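Local coordinates for ABC transporter (Caldanaerobius, PDB 4G68), which probably binds xylan-derived oligosaccharides outside the cell as the solute-binding component of an ABC transporter, at residues C[175-186]-C[241-250]. Numbering follows the deposited sequence.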
ATOM      1  N   PHE C 175     -20.881   3.052  -7.281  1.00 24.05           N
ATOM      2  CA  PHE C 175     -21.134   2.781  -5.872  1.00 22.09           C
ATOM      3  C   PHE C 175     -22.440   2.064  -5.598  1.00 23.88           C
ATOM      4  O   PHE C 175     -22.426   0.963  -4.970  1.00 20.79           O
ATOM      5  CB  PHE C 175     -20.984   4.011  -4.985  1.00 26.69           C
ATOM      6  CG  PHE C 175     -20.783   3.627  -3.547  1.00 26.91           C
ATOM      7  CD1 PHE C 175     -19.533   3.190  -3.085  1.00 28.37           C
ATOM      8  CD2 PHE C 175     -21.839   3.651  -2.685  1.00 28.45           C
ATOM      9  CE1 PHE C 175     -19.364   2.823  -1.750  1.00 29.55           C
ATOM     10  CE2 PHE C 175     -21.684   3.298  -1.364  1.00 27.38           C
ATOM     11  CZ  PHE C 175     -20.447   2.883  -0.890  1.00 27.33           C
ATOM     12  N   SER C 176     -23.506   2.611  -6.186  1.00 24.14           N
ATOM     13  CA  SER C 176     -24.868   2.068  -6.076  1.00 25.16           C
ATOM     14  C   SER C 176     -24.855   0.600  -6.439  1.00 25.12           C
ATOM     15  O   SER C 176     -25.438  -0.203  -5.699  1.00 22.33           O
ATOM     16  CB  SER C 176     -25.855   2.839  -6.976  1.00 30.51           C
ATOM     17  OG  SER C 176     -26.142   4.090  -6.390  1.00 38.98           O
ATOM     18  N   GLU C 177     -24.150   0.242  -7.540  1.00 22.42           N
ATOM     19  CA  GLU C 177     -24.050  -1.154  -7.964  1.00 23.22           C
ATOM     20  C   GLU C 177     -23.314  -2.023  -6.918  1.00 21.83           C
ATOM     21  O   GLU C 177     -23.680  -3.188  -6.682  1.00 25.35           O
ATOM     22  CB  GLU C 177     -23.385  -1.296  -9.348  1.00 22.08           C
ATOM     23  CG  GLU C 177     -24.196  -0.673 -10.479  1.00 25.57           C
ATOM     24  CD  GLU C 177     -23.526  -0.671 -11.822  1.00 27.07           C
ATOM     25  OE1 GLU C 177     -22.277  -0.716 -11.935  1.00 32.38           O
ATOM     26  OE2 GLU C 177     -24.242  -0.607 -12.815  1.00 28.20           O
ATOM     27  N   LEU C 178     -22.275  -1.446  -6.306  1.00 22.67           N
ATOM     28  CA  LEU C 178     -21.519  -2.113  -5.252  1.00 21.10           C
ATOM     29  C   LEU C 178     -22.417  -2.433  -4.070  1.00 21.63           C
ATOM     30  O   LEU C 178     -22.388  -3.557  -3.585  1.00 22.93           O
ATOM     31  CB  LEU C 178     -20.247  -1.339  -4.841  1.00 18.85           C
ATOM     32  CG  LEU C 178     -19.459  -1.859  -3.639  1.00 20.46           C
ATOM     33  CD1 LEU C 178     -18.875  -3.212  -3.930  1.00 19.34           C
ATOM     34  CD2 LEU C 178     -18.342  -0.916  -3.273  1.00 18.09           C
ATOM     35  N   ILE C 179     -23.248  -1.477  -3.626  1.00 24.97           N
ATOM     36  CA  ILE C 179     -24.177  -1.769  -2.491  1.00 25.68           C
ATOM     37  C   ILE C 179     -25.147  -2.899  -2.808  1.00 26.60           C
ATOM     38  O   ILE C 179     -25.407  -3.741  -1.943  1.00 28.28           O
ATOM     39  CB  ILE C 179     -24.982  -0.501  -1.989  1.00 29.48           C
ATOM     40  CG1 ILE C 179     -24.046   0.603  -1.457  1.00 27.60           C
ATOM     41  CG2 ILE C 179     -25.987  -0.899  -0.885  1.00 24.84           C
ATOM     42  CD1 ILE C 179     -23.301   0.248  -0.158  1.00 28.62           C
ATOM     43  N   ASP C 180     -25.731  -2.889  -4.013  1.00 28.24           N
ATOM     44  CA  ASP C 180     -26.645  -3.964  -4.408  1.00 32.44           C
ATOM     45  C   ASP C 180     -25.974  -5.358  -4.520  1.00 32.24           C
ATOM     46  O   ASP C 180     -26.538  -6.367  -4.031  1.00 31.13           O
ATOM     47  CB  ASP C 180     -27.414  -3.640  -5.700  1.00 35.19           C
ATOM     48  CG  ASP C 180     -28.397  -4.744  -6.055  1.00 44.01           C
ATOM     49  OD1 ASP C 180     -29.184  -5.146  -5.128  1.00 39.81           O
ATOM     50  OD2 ASP C 180     -28.361  -5.253  -7.205  1.00 51.52           O
ATOM     51  N   ALA C 181     -24.789  -5.410  -5.158  1.00 29.39           N
ATOM     52  CA  ALA C 181     -23.983  -6.634  -5.194  1.00 27.90           C
ATOM     53  C   ALA C 181     -23.735  -7.151  -3.782  1.00 25.53           C
ATOM     54  O   ALA C 181     -23.887  -8.346  -3.521  1.00 26.98           O
ATOM     55  CB  ALA C 181     -22.649  -6.418  -5.913  1.00 26.23           C
ATOM     56  N   ILE C 182     -23.345  -6.263  -2.879  1.00 23.58           N
ATOM     57  CA  ILE C 182     -23.069  -6.654  -1.490  1.00 26.00           C
ATOM     58  C   ILE C 182     -24.376  -7.216  -0.929  1.00 26.39           C
ATOM     59  O   ILE C 182     -24.389  -8.309  -0.364  1.00 28.54           O
ATOM     60  CB  ILE C 182     -22.621  -5.435  -0.621  1.00 25.37           C
ATOM     61  CG1 ILE C 182     -21.210  -4.929  -1.056  1.00 24.19           C
ATOM     62  CG2 ILE C 182     -22.795  -5.712   0.892  1.00 25.42           C
ATOM     63  CD1 ILE C 182     -20.890  -3.557  -0.513  1.00 19.20           C
ATOM     64  N   LYS C 183     -25.484  -6.475  -1.105  1.00 27.79           N
ATOM     65  CA  LYS C 183     -26.780  -7.018  -0.621  1.00 29.21           C
ATOM     66  C   LYS C 183     -27.142  -8.395  -1.214  1.00 29.26           C
ATOM     67  O   LYS C 183     -27.659  -9.262  -0.467  1.00 28.34           O
ATOM     68  CB  LYS C 183     -27.874  -6.045  -0.922  1.00 30.30           C
ATOM     69  CG  LYS C 183     -27.912  -4.934   0.094  1.00 36.50           C
ATOM     70  CD  LYS C 183     -28.838  -3.838  -0.361  1.00 35.38           C
ATOM     71  CE  LYS C 183     -28.907  -2.768   0.702  1.00 39.57           C
ATOM     72  NZ  LYS C 183     -29.744  -1.596   0.230  1.00 41.54           N
ATOM     73  N   THR C 184     -26.905  -8.554  -2.534  1.00 29.87           N
ATOM     74  CA  THR C 184     -27.195  -9.809  -3.259  1.00 28.76           C
ATOM     75  C   THR C 184     -26.368 -10.953  -2.708  1.00 31.21           C
ATOM     76  O   THR C 184     -26.929 -11.969  -2.298  1.00 28.19           O
ATOM     77  CB  THR C 184     -27.055  -9.657  -4.812  1.00 28.85           C
ATOM     78  OG1 THR C 184     -27.890  -8.562  -5.258  1.00 26.66           O
ATOM     79  CG2 THR C 184     -27.480 -10.943  -5.567  1.00 25.97           C
ATOM     80  N   PHE C 185     -25.044 -10.777  -2.620  1.00 29.70           N
ATOM     81  CA  PHE C 185     -24.191 -11.832  -2.057  1.00 32.07           C
ATOM     82  C   PHE C 185     -24.552 -12.226  -0.648  1.00 31.84           C
ATOM     83  O   PHE C 185     -24.561 -13.407  -0.296  1.00 33.42           O
ATOM     84  CB  PHE C 185     -22.706 -11.449  -2.096  1.00 29.73           C
ATOM     85  CG  PHE C 185     -22.100 -11.577  -3.468  1.00 31.83           C
ATOM     86  CD1 PHE C 185     -22.033 -12.838  -4.110  1.00 31.10           C
ATOM     87  CD2 PHE C 185     -21.574 -10.454  -4.125  1.00 30.38           C
ATOM     88  CE1 PHE C 185     -21.462 -12.965  -5.376  1.00 31.56           C
ATOM     89  CE2 PHE C 185     -20.995 -10.590  -5.391  1.00 31.80           C
ATOM     90  CZ  PHE C 185     -20.941 -11.839  -6.015  1.00 29.96           C
ATOM     91  N   LYS C 186     -24.867 -11.230   0.157  1.00 37.22           N
ATOM     92  CA  LYS C 186     -25.211 -11.482   1.545  1.00 35.50           C
ATOM     93  C   LYS C 186     -26.425 -12.360   1.617  1.00 32.32           C
ATOM     94  O   LYS C 186     -26.462 -13.255   2.454  1.00 36.93           O
ATOM     95  CB  LYS C 186     -25.452 -10.150   2.250  1.00 39.24           C
ATOM     96  CG  LYS C 186     -25.988 -10.235   3.672  1.00 44.93           C
ATOM     97  CD  LYS C 186     -24.967 -10.814   4.638  1.00 42.31           C
ATOM     98  CE  LYS C 186     -25.278 -10.460   6.091  1.00 43.26           C
ATOM     99  NZ  LYS C 186     -24.239 -11.037   7.002  1.00 40.04           N
ATOM    100  N   LYS C 241     -20.947   6.809   3.474  1.00 31.20           N
ATOM    101  CA  LYS C 241     -20.826   5.664   2.535  1.00 31.31           C
ATOM    102  C   LYS C 241     -20.053   4.426   3.007  1.00 28.91           C
ATOM    103  O   LYS C 241     -20.334   3.319   2.513  1.00 29.40           O
ATOM    104  CB  LYS C 241     -20.277   6.109   1.185  1.00 30.81           C
ATOM    105  CG  LYS C 241     -21.149   7.135   0.488  1.00 33.68           C
ATOM    106  CD  LYS C 241     -21.414   6.642  -0.898  1.00 34.91           C
ATOM    107  CE  LYS C 241     -22.507   7.413  -1.618  1.00 37.61           C
ATOM    108  NZ  LYS C 241     -22.012   8.719  -2.122  1.00 33.03           N
ATOM    109  N   LEU C 242     -19.052   4.590   3.887  1.00 28.22           N
ATOM    110  CA  LEU C 242     -18.331   3.437   4.453  1.00 29.54           C
ATOM    111  C   LEU C 242     -19.311   2.620   5.349  1.00 27.75           C
ATOM    112  O   LEU C 242     -19.365   1.359   5.279  1.00 24.02           O
ATOM    113  CB  LEU C 242     -17.151   3.943   5.307  1.00 29.09           C
ATOM    114  CG  LEU C 242     -15.724   3.352   5.240  1.00 26.74           C
ATOM    115  CD1 LEU C 242     -15.193   3.185   6.671  1.00 25.55           C
ATOM    116  CD2 LEU C 242     -15.656   2.020   4.535  1.00 29.21           C
ATOM    117  N   GLN C 243     -20.080   3.349   6.176  1.00 27.09           N
ATOM    118  CA  GLN C 243     -21.095   2.733   7.098  1.00 29.45           C
ATOM    119  C   GLN C 243     -22.244   2.007   6.339  1.00 28.33           C
ATOM    120  O   GLN C 243     -22.756   0.957   6.784  1.00 31.25           O
ATOM    121  CB  GLN C 243     -21.625   3.750   8.182  1.00 26.21           C
ATOM    122  CG  GLN C 243     -20.520   4.137   9.204  1.00 28.15           C
ATOM    123  CD  GLN C 243     -21.034   4.715  10.527  1.00 28.17           C
ATOM    124  OE1 GLN C 243     -20.476   4.472  11.643  1.00 20.52           O
ATOM    125  NE2 GLN C 243     -22.136   5.453  10.421  1.00 23.05           N
ATOM    126  N   ASP C 244     -22.644   2.594   5.211  1.00 29.08           N
ATOM    127  CA  ASP C 244     -23.517   1.951   4.219  1.00 30.86           C
ATOM    128  C   ASP C 244     -23.052   0.539   3.816  1.00 33.35           C
ATOM    129  O   ASP C 244     -23.852  -0.429   3.759  1.00 32.04           O
ATOM    130  CB  ASP C 244     -23.610   2.861   2.995  1.00 30.90           C
ATOM    131  CG  ASP C 244     -24.413   4.127   3.293  1.00 30.82           C
ATOM    132  OD1 ASP C 244     -24.920   4.208   4.427  1.00 28.22           O
ATOM    133  OD2 ASP C 244     -24.548   5.003   2.407  1.00 32.15           O
ATOM    134  N   MET C 245     -21.753   0.387   3.569  1.00 30.84           N
ATOM    135  CA  MET C 245     -21.219  -0.950   3.286  1.00 28.34           C
ATOM    136  C   MET C 245     -21.305  -1.820   4.531  1.00 29.98           C
ATOM    137  O   MET C 245     -21.592  -3.008   4.440  1.00 35.28           O
ATOM    138  CB  MET C 245     -19.748  -0.867   2.816  1.00 25.79           C
ATOM    139  CG  MET C 245     -19.518  -0.034   1.550  1.00 24.36           C
ATOM    140  SD  MET C 245     -17.761   0.068   1.107  1.00 19.47           S
ATOM    141  CE  MET C 245     -17.305  -1.707   1.181  1.00 20.09           C
ATOM    142  N   VAL C 246     -21.029  -1.242   5.701  1.00 29.32           N
ATOM    143  CA  VAL C 246     -21.130  -2.015   6.965  1.00 26.81           C
ATOM    144  C   VAL C 246     -22.566  -2.545   7.145  1.00 27.70           C
ATOM    145  O   VAL C 246     -22.787  -3.786   7.244  1.00 28.11           O
ATOM    146  CB  VAL C 246     -20.668  -1.216   8.231  1.00 25.64           C
ATOM    147  CG1 VAL C 246     -20.846  -2.050   9.480  1.00 24.63           C
ATOM    148  CG2 VAL C 246     -19.190  -0.800   8.139  1.00 26.72           C
ATOM    149  N   ASN C 247     -23.518  -1.606   7.124  1.00 25.43           N
ATOM    150  CA  ASN C 247     -24.925  -1.854   7.250  1.00 29.28           C
ATOM    151  C   ASN C 247     -25.550  -2.741   6.167  1.00 32.71           C
ATOM    152  O   ASN C 247     -26.533  -3.428   6.455  1.00 32.59           O
ATOM    153  CB  ASN C 247     -25.704  -0.535   7.292  1.00 34.13           C
ATOM    154  CG  ASN C 247     -25.305   0.347   8.453  1.00 32.24           C
ATOM    155  OD1 ASN C 247     -24.862  -0.132   9.490  1.00 36.81           O
ATOM    156  ND2 ASN C 247     -25.436   1.653   8.264  1.00 32.82           N
ATOM    157  N   ALA C 248     -25.009  -2.680   4.940  1.00 31.99           N
ATOM    158  CA  ALA C 248     -25.392  -3.571   3.832  1.00 29.66           C
ATOM    159  C   ALA C 248     -24.888  -4.960   4.082  1.00 32.14           C
ATOM    160  O   ALA C 248     -25.371  -5.868   3.447  1.00 32.43           O
ATOM    161  CB  ALA C 248     -24.842  -3.073   2.526  1.00 30.53           C
ATOM    162  N   GLY C 249     -23.910  -5.098   4.993  1.00 31.61           N
ATOM    163  CA  GLY C 249     -23.358  -6.399   5.423  1.00 26.24           C
ATOM    164  C   GLY C 249     -22.225  -6.832   4.490  1.00 29.78           C
ATOM    165  O   GLY C 249     -22.076  -8.022   4.178  1.00 28.83           O
ATOM    166  N   ALA C 250     -21.442  -5.855   4.025  1.00 27.76           N
ATOM    167  CA  ALA C 250     -20.199  -6.168   3.301  1.00 25.99           C
ATOM    168  C   ALA C 250     -19.218  -7.101   4.046  1.00 27.30           C
ATOM    169  O   ALA C 250     -18.497  -7.850   3.403  1.00 25.63           O
ATOM    170  CB  ALA C 250     -19.505  -4.893   2.875  1.00 24.34           C
TER
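Lys241 CD lies over one face of the Phe175 ring, 3.7 Å from its centroid, a CH-pi contact; Met245 meets the same ring obliquely, its CG 3.9 Å from Phe175 CZ and its sulfur further off in a Met-aromatic contact. This is near-parallel helix packing in a lobe of the periplasmic-binding-protein fold: the axes of 175-186 and 241-248 cross at -18° and approach to 9.7 Å. With CG anti to the backbone N (chi1 -160°), Phe175 reaches across to the neighbouring helix, and the Phe175 and Lys241 side chains run past one another, pointing opposite ways. Lys241 folds over the ring through kinks at chi2 and chi4, passing its aliphatic part across the face and sending NZ to a salt bridge with Glu214. Further along, Ile179 lays CD1 against the Asp244 backbone and Met245 CG, the latter 4.2 Å from Ile179 CD1. Helix 201-215 adds Tyr206 against Met245. After helix 241-248, Gly249 takes positive phi (87°) and closes a Schellman motif; Gly249 N bonds to Val246 O at 2.8 Å, and Ala250 N to Met245 O. Ile182 packs against this turn with both branches: CD1 touches Ala250 CB, while CG2 lies 3.7 Å from Ala248 CB. The same Ile182 CG2 comes within 3.4 Å of Ala250 N.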